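Local structure of RIM-binding protein, isoform F (Drosophila melanogaster, 4Z8A) at residues N29-A32 / E33-L37. The protein is a synaptic active-zone protein whose third SH3 domain binds a peptide from the calcium channel Cacophony, probably helping to link channels to the release machinery. Numbering follows the deposited sequence.
Sequences NVDA and EQVEL
E36 lays its carboxylate beside the methyl of A32, CD of E36 lying 3.8 Å from A32 CB, and reaches past it to the amide of N29. There N29 ND2 donates to E36 OE2 at 2.9 Å; the N-H...O angle of 161° shows a nearly straight bond. The acceptor lies close to the amide plane, and the donor approaches almost along the C-O axis of E36. The amide and carboxylate planes stand 80° apart, so the two groups meet crosswise rather than stacked. What directs E36 back over A32 is a CG set anti to its own carbonyl carbon (chi1 -62°), followed by an extended chain. Its other oxygen, OE1, is hydrogen-bonded to Y21 OH and S27 OG, so the carboxylate is held through both oxygens.

A type I turn from N29 to A32 leads into one short helical turn, in which V35 N bonds D31 O at 3.2 Å and E36 N bonds A32 O at 2.9 Å. A water lies 2.8 Å from both V30 O and Q34 OE1 and bridges them.

D31 OD1 and E36 OE2, 5.0 Å apart, each form a salt bridge with the bound peptide, through a basic side chain, and N29 OD1 bonds the peptide backbone: acidic residues of the RT loop meet a basic peptide group, as in the specificity pocket of SH3 domains. With an alanine at E36, N29 ND2 would probably lose this acceptor, Y21 and S27 their shared partner, and the peptide one carboxylate facing its basic group. A32 of helix 32-35 and E36, just beyond it, pack on P23 of helix 23-26; N29 and E36 touch F56 of strand 56-61, and V35 and L37 make backbone bonds to L67 of strand 64-69.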
loop_
_atom_site.group_PDB
_atom_site.type_symbol
_atom_site.label_atom_id
_atom_site.label_comp_id
_atom_site.label_asym_id
_atom_site.label_seq_id
_atom_site.Cartn_x
_atom_site.Cartn_y
_atom_site.Cartn_z
ATOM N N ASN A 29 -0.702 -10.675 8.738
ATOM C CA ASN A 29 -0.838 -9.841 9.918
ATOM C C ASN A 29 -2.062 -10.164 10.736
ATOM O O ASN A 29 -3.125 -10.379 10.176
ATOM C CB ASN A 29 -0.864 -8.384 9.490
ATOM C CG ASN A 29 0.469 -7.974 8.906
ATOM O OD1 ASN A 29 1.518 -8.272 9.492
ATOM N ND2 ASN A 29 0.447 -7.370 7.731
ATOM N N VAL A 30 -1.918 -10.169 12.059
ATOM C CA VAL A 30 -2.998 -10.677 12.913
ATOM C C VAL A 30 -4.236 -9.777 12.874
ATOM O O VAL A 30 -5.339 -10.249 13.147
ATOM C CB VAL A 30 -2.509 -10.856 14.376
ATOM C CG1 VAL A 30 -2.326 -9.524 15.064
ATOM C CG2 VAL A 30 -3.484 -11.717 15.178
ATOM N N ASP A 31 -4.038 -8.505 12.524
ATOM C CA ASP A 31 -5.120 -7.512 12.486
ATOM C C ASP A 31 -5.477 -7.141 11.045
ATOM O O ASP A 31 -6.056 -6.091 10.791
ATOM C CB ASP A 31 -4.732 -6.249 13.267
ATOM C CG ASP A 31 -3.407 -5.644 12.815
ATOM O OD1 ASP A 31 -2.797 -6.166 11.860
ATOM O OD2 ASP A 31 -2.975 -4.635 13.432
ATOM N N ALA A 32 -5.143 -8.020 10.105
ATOM C CA ALA A 32 -5.271 -7.690 8.690
ATOM C C ALA A 32 -6.685 -7.323 8.279
ATOM O O ALA A 32 -6.907 -6.357 7.541
ATOM C CB ALA A 32 -4.782 -8.856 7.842
ATOM N N GLU A 33 -7.652 -8.111 8.724
ATOM C CA GLU A 33 -9.015 -7.938 8.235
ATOM C C GLU A 33 -9.583 -6.600 8.704
ATOM O O GLU A 33 -10.371 -5.966 7.998
ATOM C CB GLU A 33 -9.896 -9.098 8.686
ATOM C CG GLU A 33 -9.631 -10.413 7.932
ATOM C CD GLU A 33 -8.228 -10.949 8.142
ATOM O OE1 GLU A 33 -7.791 -11.040 9.312
ATOM O OE2 GLU A 33 -7.546 -11.254 7.132
ATOM N N GLN A 34 -9.167 -6.162 9.889
ATOM C CA GLN A 34 -9.581 -4.871 10.410
ATOM C C GLN A 34 -8.933 -3.681 9.700
ATOM O O GLN A 34 -9.587 -2.660 9.472
ATOM C CB GLN A 34 -9.272 -4.778 11.907
ATOM C CG GLN A 34 -10.209 -5.604 12.772
ATOM C CD GLN A 34 -9.710 -6.997 13.040
ATOM O OE1 GLN A 34 -8.760 -7.486 12.396
ATOM N NE2 GLN A 34 -10.368 -7.677 13.978
ATOM N N VAL A 35 -7.652 -3.781 9.362
ATOM C CA VAL A 35 -6.944 -2.554 9.027
ATOM C C VAL A 35 -6.414 -2.447 7.595
ATOM O O VAL A 35 -6.009 -1.354 7.199
ATOM C CB VAL A 35 -5.756 -2.307 10.006
ATOM C CG1 VAL A 35 -6.230 -2.358 11.495
ATOM C CG2 VAL A 35 -4.631 -3.278 9.749
ATOM N N GLU A 36 -6.457 -3.543 6.832
ATOM C CA GLU A 36 -5.919 -3.554 5.458
ATOM C C GLU A 36 -7.023 -3.469 4.398
ATOM O O GLU A 36 -8.165 -3.874 4.618
ATOM C CB GLU A 36 -5.043 -4.802 5.234
ATOM C CG GLU A 36 -3.841 -4.816 6.153
ATOM C CD GLU A 36 -2.956 -6.051 6.006
ATOM O OE1 GLU A 36 -3.149 -6.819 5.050
ATOM O OE2 GLU A 36 -2.101 -6.245 6.889
ATOM N N LEU A 37 -6.663 -2.896 3.258
ATOM C CA LEU A 37 -7.576 -2.662 2.154
ATOM C C LEU A 37 -7.471 -3.782 1.109
ATOM O O LEU A 37 -6.369 -4.264 0.821
ATOM C CB LEU A 37 -7.255 -1.292 1.538
ATOM C CG LEU A 37 -8.150 -0.593 0.527
ATOM C CD1 LEU A 37 -9.526 -0.397 1.105
ATOM C CD2 LEU A 37 -7.526 0.761 0.197
HETATM O O HOH W 1 -8.062 -10.225 12.312
#